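Local coordinates for protein D-mandelate dehydrogenase (Rhodotorula graminis, PDB 2W2K) that probably catalyses the NAD(P)-dependent interconversion of D-mandelate and its 2-keto acid, at residues Phe147-Val150 and His151-Gly155; Gln175-Ile178 and Ala179-Val183; Ala241-Ala244 and Ala245-Pro248; Ile261-Asp264 and Ala265-Ala269. All coordinates share one frame; numbering follows the deposited sequence.

Contact 1: residues Phe147-Val150 and His151-Gly155; sequences FNRV and HLEIG
Phe147-Val150 and the residues that follow, His151 to Ile154, are consecutive turns of helix 144-154, tied by i to i+4 bonds: His151 N to Phe147 O, a longer and weak one from Leu152 N to Asn148 O, Glu153 N to Arg149 O, and Ile154 N to Val150 O at 3.0 Å. The apolar side-chain contact is between Val150 and Ile154, one turn apart. Val150 puts CG1 anti to its own nitrogen (chi1 166°), and from there the methyl meets Ile154 CD1 at 3.6 Å, the two side chains crossing at a slant. Ile154 also lays its CG1 branch against the carbonyl it bonds to, with CG1 3.3 Å from Val150 O, so this turn is closed by a polar and an apolar contact together. Both residues face helix 132-139, where Val150 packs on Tyr134 and Ala138, and Ile154 on Tyr134 and Ser135. On another side of the helix, Arg149 and Glu153 are one turn apart with opposite charges. Arg149 NH1 stays 4.3 Å from Glu153 OE1, beyond a salt bridge, and the carboxylate oxygen lies obliquely to the guanidinium. Glu153, extended past CG, spends its oxygens on other partners: OE1 bonds to Tyr134 OH and OE2 makes a salt bridge with Lys297. Phe147, Asn148, His151 and Ile154 pack against the other subunit. The chemistry is therefore divided: an apolar seam joins two helices and a glutamate is fixed by a phenol and a lysine, while the attraction between Arg149 and Glu153 is likely to be only a modest addition.

Contact 2: residues Gln175-Ile178 and Ala179-Val183; sequences QKEI and ARKAV
Gln175-Ile178 and Ala179-Val183 form one unbroken run of helix 173-185, with i to i+4 bonds from Ala179 N to Gln175 O, Arg180 N to Lys176 O, Lys181 N to Glu177 O and Ala182 N to Ile178 O, and a wider pi-type turn at 181-183. Glu177 and Arg180 carry the side-chain contact, lying side by side and pointing the same way. The arginine grips side-on: NE donates to Glu177 OE2 at 2.9 Å and NH2 to Glu177 OE1 at 3.1 Å, both nearly straight. Each oxygen is met on its syn side and close to the guanidinium plane, though the two planes are turned 28° apart. A bend in Glu177 at chi2 (-67°) turns its carboxylate toward the next turn, where Arg180 waits, and Arg180 bends at chi3 to present its NE edge. NH1 and NH2 also bond to the backbone of the other subunit, so an alanine in place of Arg180 would probably leave Glu177 without its two-pronged partner and remove a link across the dimer. Lys181, also extended, brings its NZ to 4.0 Å from Glu177 OE1. A water bridges them, donating to Glu177 OE1 at 2.7 Å and accepting from Lys181 NZ, whose direct salt bridge is to Asp119. Ile178 instead packs on helix 114-130, near Ile174 and Thr255 of the NAD(+) site. In this first helix of the Rossmann beta-alpha-beta unit, one carboxylate thus gathers an arginine and a water-linked lysine, and its charge is probably well balanced at the subunit interface.

Contact 3: residues Ala241-Ala244 and Ala245-Pro248; sequences AFFA and AMKP
The sulfur of Met246 touches the rings of both Phe242 and Phe243, whose centres lie roughly at right angles as seen from it. With CG anti to the carbonyl carbon (chi1 -66°) and an extended chi2, the methionine places SD 3.8 Å from Phe242 CE2 and 3.7 Å from Phe243 CD1; the bend at chi3 turns only the terminal methyl CE. Each is a Met-aromatic contact of oblique approach: the sulfur is 4.9 Å from the centroid of the Phe242 ring and equally far from that of Phe243. The phenylalanines diverge at the first torsion. Phe242 has CG anti to its nitrogen (chi1 -170°) and crosses the methionine at a slant; Phe243 has CG beside its nitrogen and runs alongside Met246, pointing the same way. All this happens where helix 240-245 of the Rossmann-type domain gives way to the loop leading into strand 250-254. Ala245 N bonds to Ala241 O at 3.2 Å, whereas Met246 N turns to Phe243 O, approaching from above the carbonyl plane, with a weak bond to Phe242 O besides. The ring of Phe242 also packs on Val224 and Ala218, and a serine in its place would probably leave a gap against those two residues and strip Met246 SD of one of its two aromatic partners. Phe243 O accepts a further bond from Lys274 NZ, while Met246 joins Phe242 against Ala218 and Val224.

Contact 4: residues Ile261-Asp264 and Ala265-Ala269; sequences ISQD and ALIAA
Ser262 holds OG anti to its backbone nitrogen (chi1 161°), which swings the hydroxyl towards the first turn of helix 263-271, and Gln263 does likewise with CG (chi1 178°), setting that carbon against Ile267. Ser262 is the N-cap: its OG accepts from Ala265 N in a long, weak bond of 3.3 Å, and it also lies 3.6 Å from Ala265 CB. The backbone bonds begin here too, Leu266 N to Ser262 O and Ile267 N to Gln263 O, each 3.0 Å. One turn along, Gln263 CG meets Ile267 CD1 at 3.8 Å, and the same methyl rests 3.5 Å from Gln263 O, covering the bonded carbonyl. Ile261, ahead of the cap, turns CG2 to within 4.2 Å of Leu266 CB, a looser apolar contact that brings the incoming loop onto the helix. Glu284 OE1 takes the N-H of Gln263, so a second acceptor serves this helix start. The helix is the crossover of the beta-alpha-beta unit between strands 250-254 and 275-280: Ile261 and Leu266 pack on Ile252, Leu266 and Ala269 on Leu275, and helix 240-245 lies alongside through Phe243.

How the contacts relate
Contacts 3 and 4 touch directly, their centres about 12 Å apart. The Phe243 ring joins them, its CE2 3.7 Å from Leu266 N and its CZ 4.0 Å from Ile261 CG2, so two neighbouring helices of the coenzyme domain share one aromatic side chain. Contact 2 lies closest to the NAD(+) site: the Ile178 side chain is about 4 Å from those of Ile174 and Thr255, against about 8 Å from Ile261 to Ala256 and 10 Å from Phe242 to Val228. Its nearest atoms are about 10 Å from contact 3. Contact 1 stands apart, with centres 28 to 31 Å from the others, away from the known coenzyme-binding residues.

Contact 1: residues Phe147-Val150 and His151-Gly155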
loop_
_atom_site.group_PDB
_atom_site.type_symbol
_atom_site.label_atom_id
_atom_site.label_comp_id
_atom_site.label_asym_id
_atom_site.label_seq_id
_atom_site.Cartn_x
_atom_site.Cartn_y
_atom_site.Cartn_z
ATOM N N PHE B 147 -15.150 -9.776 12.949
ATOM C CA PHE B 147 -14.589 -10.031 11.607
ATOM C C PHE B 147 -15.673 -9.925 10.507
ATOM O O PHE B 147 -15.530 -9.168 9.542
ATOM C CB PHE B 147 -13.910 -11.420 11.581
ATOM C CG PHE B 147 -13.155 -11.751 10.294
ATOM C CD1 PHE B 147 -11.755 -11.784 10.291
ATOM C CD2 PHE B 147 -13.838 -12.081 9.110
ATOM C CE1 PHE B 147 -11.047 -12.122 9.129
ATOM C CE2 PHE B 147 -13.149 -12.408 7.926
ATOM C CZ PHE B 147 -11.750 -12.442 7.934
ATOM N N ASN B 148 -16.768 -10.666 10.653
ATOM C CA ASN B 148 -17.845 -10.595 9.664
ATOM C C ASN B 148 -18.540 -9.225 9.575
ATOM O O ASN B 148 -18.921 -8.771 8.478
ATOM C CB ASN B 148 -18.886 -11.711 9.888
ATOM C CG ASN B 148 -18.324 -13.113 9.635
ATOM O OD1 ASN B 148 -18.750 -14.087 10.272
ATOM N ND2 ASN B 148 -17.386 -13.228 8.702
ATOM N N ARG B 149 -18.736 -8.580 10.716
ATOM C CA ARG B 149 -19.448 -7.308 10.733
ATOM C C ARG B 149 -18.660 -6.202 10.010
ATOM O O ARG B 149 -19.235 -5.422 9.229
ATOM C CB ARG B 149 -19.750 -6.878 12.167
ATOM C CG ARG B 149 -20.498 -5.541 12.285
ATOM C CD ARG B 149 -20.868 -5.208 13.728
ATOM N NE ARG B 149 -19.796 -5.479 14.694
ATOM C CZ ARG B 149 -18.811 -4.637 15.017
ATOM N NH1 ARG B 149 -18.718 -3.441 14.447
ATOM N NH2 ARG B 149 -17.906 -4.998 15.921
ATOM N N VAL B 150 -17.358 -6.141 10.282
ATOM C CA VAL B 150 -16.492 -5.096 9.687
ATOM C C VAL B 150 -16.229 -5.324 8.190
ATOM O O VAL B 150 -16.147 -4.358 7.424
ATOM C CB VAL B 150 -15.197 -4.897 10.507
ATOM C CG1 VAL B 150 -14.147 -4.078 9.722
ATOM C CG2 VAL B 150 -15.528 -4.181 11.808
ATOM N N HIS B 151 -16.155 -6.592 7.781
ATOM C CA HIS B 151 -16.098 -6.999 6.365
ATOM C C HIS B 151 -17.261 -6.375 5.583
ATOM O O HIS B 151 -17.060 -5.782 4.510
ATOM C CB HIS B 151 -16.117 -8.528 6.243
ATOM C CG HIS B 151 -16.075 -9.038 4.831
ATOM N ND1 HIS B 151 -17.211 -9.324 4.105
ATOM C CD2 HIS B 151 -15.032 -9.339 4.024
ATOM C CE1 HIS B 151 -16.868 -9.757 2.904
ATOM N NE2 HIS B 151 -15.550 -9.790 2.835
ATOM N N LEU B 152 -18.468 -6.471 6.139
ATOM C CA LEU B 152 -19.665 -5.892 5.487
ATOM C C LEU B 152 -19.697 -4.356 5.549
ATOM O O LEU B 152 -19.999 -3.703 4.544
ATOM C CB LEU B 152 -20.958 -6.499 6.051
ATOM C CG LEU B 152 -21.162 -8.006 5.787
ATOM C CD1 LEU B 152 -22.480 -8.489 6.383
ATOM C CD2 LEU B 152 -21.081 -8.398 4.296
ATOM N N GLU B 153 -19.355 -3.790 6.710
ATOM C CA GLU B 153 -19.365 -2.341 6.919
ATOM C C GLU B 153 -18.452 -1.606 5.909
ATOM O O GLU B 153 -18.842 -0.574 5.334
ATOM C CB GLU B 153 -18.965 -2.004 8.365
ATOM C CG GLU B 153 -19.088 -0.500 8.747
ATOM C CD GLU B 153 -18.387 -0.128 10.061
ATOM O OE1 GLU B 153 -18.164 -1.018 10.922
ATOM O OE2 GLU B 153 -18.066 1.074 10.246
ATOM N N ILE B 154 -17.247 -2.144 5.699
ATOM C CA ILE B 154 -16.245 -1.519 4.779
ATOM C C ILE B 154 -16.765 -1.434 3.317
ATOM O O ILE B 154 -16.418 -0.517 2.585
ATOM C CB ILE B 154 -14.847 -2.223 4.910
ATOM C CG1 ILE B 154 -14.224 -1.871 6.278
ATOM C CG2 ILE B 154 -13.868 -1.856 3.735
ATOM C CD1 ILE B 154 -12.960 -2.670 6.659
ATOM N N GLY B 155 -17.616 -2.382 2.915
ATOM C CA GLY B 155 -18.177 -2.404 1.576
ATOM C C GLY B 155 -19.097 -1.229 1.277
ATOM O O GLY B 155 -19.340 -0.923 0.101
#

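Contact 2: residues Gln175-Ile178 and Ala179-Val183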
loop_
_atom_site.group_PDB
_atom_site.type_symbol
_atom_site.label_atom_id
_atom_site.label_comp_id
_atom_site.label_asym_id
_atom_site.label_seq_id
_atom_site.Cartn_x
_atom_site.Cartn_y
_atom_site.Cartn_z
ATOM N N GLN B 175 7.151 14.001 -5.057
ATOM C CA GLN B 175 5.775 13.975 -5.625
ATOM C C GLN B 175 5.694 13.453 -7.077
ATOM O O GLN B 175 4.721 12.767 -7.443
ATOM C CB GLN B 175 5.097 15.356 -5.508
ATOM C CG GLN B 175 3.550 15.336 -5.768
ATOM C CD GLN B 175 2.720 15.118 -4.478
ATOM O OE1 GLN B 175 2.404 13.973 -4.112
ATOM N NE2 GLN B 175 2.366 16.216 -3.798
ATOM N N LYS B 176 6.710 13.759 -7.903
ATOM C CA LYS B 176 6.777 13.204 -9.260
ATOM C C LYS B 176 6.765 11.675 -9.240
ATOM O O LYS B 176 6.140 11.046 -10.121
ATOM C CB LYS B 176 7.982 13.759 -10.060
ATOM C CG LYS B 176 7.848 15.256 -10.425
ATOM C CD LYS B 176 9.147 15.727 -11.139
ATOM C CE LYS B 176 9.073 17.188 -11.585
ATOM N NZ LYS B 176 10.338 17.552 -12.326
ATOM N N GLU B 177 7.397 11.082 -8.219
ATOM C CA GLU B 177 7.397 9.604 -8.068
ATOM C C GLU B 177 6.078 9.087 -7.475
ATOM O O GLU B 177 5.575 8.052 -7.924
ATOM C CB GLU B 177 8.593 9.126 -7.221
ATOM C CG GLU B 177 9.916 9.007 -8.018
ATOM C CD GLU B 177 9.861 7.884 -9.062
ATOM O OE1 GLU B 177 9.983 6.699 -8.668
ATOM O OE2 GLU B 177 9.708 8.186 -10.278
ATOM N N ILE B 178 5.538 9.782 -6.457
ATOM C CA ILE B 178 4.161 9.520 -5.994
ATOM C C ILE B 178 3.175 9.481 -7.201
ATOM O O ILE B 178 2.425 8.498 -7.377
ATOM C CB ILE B 178 3.672 10.523 -4.867
ATOM C CG1 ILE B 178 4.600 10.488 -3.624
ATOM C CG2 ILE B 178 2.207 10.208 -4.457
ATOM C CD1 ILE B 178 4.267 11.581 -2.553
ATOM N N ALA B 179 3.213 10.529 -8.042
ATOM C CA ALA B 179 2.270 10.677 -9.176
ATOM C C ALA B 179 2.486 9.620 -10.258
ATOM O O ALA B 179 1.525 9.121 -10.844
ATOM C CB ALA B 179 2.358 12.111 -9.796
ATOM N N ARG B 180 3.740 9.286 -10.537
ATOM C CA ARG B 180 4.049 8.238 -11.542
ATOM C C ARG B 180 3.420 6.893 -11.098
ATOM O O ARG B 180 2.766 6.185 -11.899
ATOM C CB ARG B 180 5.567 8.085 -11.734
ATOM C CG ARG B 180 5.966 7.076 -12.849
ATOM C CD ARG B 180 7.483 6.845 -12.955
ATOM N NE ARG B 180 8.058 6.242 -11.760
ATOM C CZ ARG B 180 7.945 4.949 -11.422
ATOM N NH1 ARG B 180 7.287 4.084 -12.191
ATOM N NH2 ARG B 180 8.497 4.522 -10.305
ATOM N N LYS B 181 3.608 6.561 -9.826
ATOM C CA LYS B 181 3.081 5.302 -9.271
ATOM C C LYS B 181 1.530 5.310 -9.194
ATOM O O LYS B 181 0.882 4.322 -9.562
ATOM C CB LYS B 181 3.764 4.999 -7.922
ATOM C CG LYS B 181 5.288 4.669 -8.047
ATOM C CD LYS B 181 5.997 4.710 -6.648
ATOM C CE LYS B 181 7.496 4.571 -6.830
ATOM N NZ LYS B 181 8.287 4.779 -5.578
ATOM N N ALA B 182 0.948 6.435 -8.770
ATOM C CA ALA B 182 -0.516 6.552 -8.649
ATOM C C ALA B 182 -1.247 6.598 -10.004
ATOM O O ALA B 182 -2.331 6.007 -10.133
ATOM C CB ALA B 182 -0.898 7.787 -7.797
ATOM N N VAL B 183 -0.650 7.291 -10.989
ATOM C CA VAL B 183 -1.252 7.455 -12.347
ATOM C C VAL B 183 -1.046 6.213 -13.228
ATOM O O VAL B 183 -2.021 5.598 -13.695
ATOM C CB VAL B 183 -0.707 8.731 -13.114
ATOM C CG1 VAL B 183 -1.190 8.741 -14.581
ATOM C CG2 VAL B 183 -1.119 10.009 -12.380
HETATM O O HOH W 1 10.941 4.885 -6.870
#

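Contact 3: residues Ala241-Ala244 and Ala245-Pro248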
loop_
_atom_site.group_PDB
_atom_site.type_symbol
_atom_site.label_atom_id
_atom_site.label_comp_id
_atom_site.label_asym_id
_atom_site.label_seq_id
_atom_site.Cartn_x
_atom_site.Cartn_y
_atom_site.Cartn_z
ATOM N N ALA B 241 -9.884 26.906 5.877
ATOM C CA ALA B 241 -10.418 27.311 4.534
ATOM C C ALA B 241 -10.182 26.233 3.450
ATOM O O ALA B 241 -11.011 26.030 2.532
ATOM C CB ALA B 241 -9.814 28.640 4.096
ATOM N N PHE B 242 -9.048 25.546 3.560
ATOM C CA PHE B 242 -8.719 24.467 2.623
ATOM C C PHE B 242 -9.727 23.324 2.751
ATOM O O PHE B 242 -10.257 22.843 1.725
ATOM C CB PHE B 242 -7.296 23.931 2.859
ATOM C CG PHE B 242 -6.812 22.974 1.773
ATOM C CD1 PHE B 242 -6.065 23.449 0.708
ATOM C CD2 PHE B 242 -7.117 21.601 1.826
ATOM C CE1 PHE B 242 -5.612 22.589 -0.324
ATOM C CE2 PHE B 242 -6.640 20.708 0.815
ATOM C CZ PHE B 242 -5.894 21.217 -0.276
ATOM N N PHE B 243 -9.985 22.885 3.987
ATOM C CA PHE B 243 -10.953 21.806 4.234
ATOM C C PHE B 243 -12.382 22.213 3.825
ATOM O O PHE B 243 -13.133 21.390 3.241
ATOM C CB PHE B 243 -10.912 21.286 5.680
ATOM C CG PHE B 243 -9.622 20.581 6.048
ATOM C CD1 PHE B 243 -9.193 19.440 5.332
ATOM C CD2 PHE B 243 -8.831 21.047 7.106
ATOM C CE1 PHE B 243 -7.984 18.780 5.656
ATOM C CE2 PHE B 243 -7.621 20.391 7.447
ATOM C CZ PHE B 243 -7.205 19.252 6.726
ATOM N N ALA B 244 -12.753 23.472 4.102
ATOM C CA ALA B 244 -14.060 23.993 3.621
ATOM C C ALA B 244 -14.243 23.844 2.110
ATOM O O ALA B 244 -15.380 23.561 1.613
ATOM C CB ALA B 244 -14.292 25.477 4.082
ATOM N N ALA B 245 -13.141 24.007 1.365
ATOM C CA ALA B 245 -13.157 23.887 -0.113
ATOM C C ALA B 245 -13.189 22.446 -0.647
ATOM O O ALA B 245 -13.597 22.235 -1.792
ATOM C CB ALA B 245 -11.989 24.696 -0.769
ATOM N N MET B 246 -12.815 21.461 0.186
ATOM C CA MET B 246 -12.825 20.044 -0.238
ATOM C C MET B 246 -14.233 19.464 -0.444
ATOM O O MET B 246 -15.213 19.956 0.127
ATOM C CB MET B 246 -12.004 19.168 0.741
ATOM C CG MET B 246 -10.497 19.503 0.722
ATOM S SD MET B 246 -9.484 18.435 1.797
ATOM C CE MET B 246 -9.410 16.915 0.816
ATOM N N LYS B 247 -14.344 18.418 -1.266
ATOM C CA LYS B 247 -15.665 17.819 -1.481
ATOM C C LYS B 247 -16.070 16.908 -0.312
ATOM O O LYS B 247 -15.200 16.354 0.368
ATOM C CB LYS B 247 -15.764 17.117 -2.839
ATOM C CG LYS B 247 -14.950 15.913 -3.028
ATOM C CD LYS B 247 -15.046 15.413 -4.496
ATOM C CE LYS B 247 -14.118 16.213 -5.383
ATOM N NZ LYS B 247 -14.161 15.784 -6.782
ATOM N N PRO B 248 -17.385 16.773 -0.055
ATOM C CA PRO B 248 -17.857 15.862 1.008
ATOM C C PRO B 248 -17.384 14.429 0.778
ATOM O O PRO B 248 -17.467 13.927 -0.347
ATOM C CB PRO B 248 -19.390 15.947 0.879
ATOM C CG PRO B 248 -19.620 17.347 0.272
ATOM C CD PRO B 248 -18.514 17.454 -0.734
#

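Contact 4: residues Ile261-Asp264 and Ala265-Ala269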
loop_
_atom_site.group_PDB
_atom_site.type_symbol
_atom_site.label_atom_id
_atom_site.label_comp_id
_atom_site.label_asym_id
_atom_site.label_seq_id
_atom_site.Cartn_x
_atom_site.Cartn_y
_atom_site.Cartn_z
ATOM N N ILE B 261 -0.007 20.773 8.097
ATOM C CA ILE B 261 -1.471 20.664 8.332
ATOM C C ILE B 261 -1.848 21.026 9.779
ATOM O O ILE B 261 -1.260 20.489 10.720
ATOM C CB ILE B 261 -2.010 19.233 8.049
ATOM C CG1 ILE B 261 -1.639 18.774 6.613
ATOM C CG2 ILE B 261 -3.543 19.181 8.258
ATOM C CD1 ILE B 261 -2.171 17.336 6.224
ATOM N N SER B 262 -2.837 21.910 9.951
ATOM C CA SER B 262 -3.326 22.279 11.299
ATOM C C SER B 262 -4.069 21.078 11.953
ATOM O O SER B 262 -5.108 20.627 11.439
ATOM C CB SER B 262 -4.249 23.502 11.210
ATOM O OG SER B 262 -5.052 23.594 12.394
ATOM N N GLN B 263 -3.525 20.550 13.048
ATOM C CA GLN B 263 -4.142 19.401 13.745
ATOM C C GLN B 263 -5.612 19.650 14.135
ATOM O O GLN B 263 -6.487 18.815 13.872
ATOM C CB GLN B 263 -3.288 18.969 14.946
ATOM C CG GLN B 263 -3.857 17.804 15.791
ATOM C CD GLN B 263 -2.814 17.253 16.755
ATOM O OE1 GLN B 263 -1.768 16.759 16.331
ATOM N NE2 GLN B 263 -3.087 17.351 18.061
ATOM N N ASP B 264 -5.883 20.813 14.720
ATOM C CA ASP B 264 -7.248 21.156 15.127
ATOM C C ASP B 264 -8.235 21.228 13.958
ATOM O O ASP B 264 -9.353 20.707 14.067
ATOM C CB ASP B 264 -7.274 22.456 15.952
ATOM C CG ASP B 264 -6.608 22.308 17.323
ATOM O OD1 ASP B 264 -6.488 21.175 17.844
ATOM O OD2 ASP B 264 -6.216 23.348 17.898
ATOM N N ALA B 265 -7.820 21.838 12.837
ATOM C CA ALA B 265 -8.671 21.899 11.630
ATOM C C ALA B 265 -8.960 20.503 11.058
ATOM O O ALA B 265 -10.092 20.224 10.606
ATOM C CB ALA B 265 -8.019 22.784 10.564
ATOM N N LEU B 266 -7.936 19.636 11.072
ATOM C CA LEU B 266 -8.072 18.249 10.558
ATOM C C LEU B 266 -9.102 17.457 11.399
ATOM O O LEU B 266 -10.022 16.820 10.835
ATOM C CB LEU B 266 -6.702 17.539 10.522
ATOM C CG LEU B 266 -6.645 16.056 10.077
ATOM C CD1 LEU B 266 -7.182 15.866 8.653
ATOM C CD2 LEU B 266 -5.228 15.487 10.220
ATOM N N ILE B 267 -8.947 17.531 12.733
ATOM C CA ILE B 267 -9.876 16.898 13.701
ATOM C C ILE B 267 -11.322 17.318 13.431
ATOM O O ILE B 267 -12.213 16.475 13.369
ATOM C CB ILE B 267 -9.494 17.191 15.215
ATOM C CG1 ILE B 267 -8.226 16.431 15.635
ATOM C CG2 ILE B 267 -10.626 16.753 16.149
ATOM C CD1 ILE B 267 -7.468 17.089 16.806
ATOM N N ALA B 268 -11.544 18.621 13.243
ATOM C CA ALA B 268 -12.887 19.176 13.017
ATOM C C ALA B 268 -13.540 18.678 11.728
ATOM O O ALA B 268 -14.743 18.384 11.691
ATOM C CB ALA B 268 -12.826 20.699 13.021
ATOM N N ALA B 269 -12.738 18.610 10.663
ATOM C CA ALA B 269 -13.206 18.154 9.342
ATOM C C ALA B 269 -13.556 16.660 9.319
ATOM O O ALA B 269 -14.467 16.256 8.599
ATOM C CB ALA B 269 -12.165 18.504 8.258
#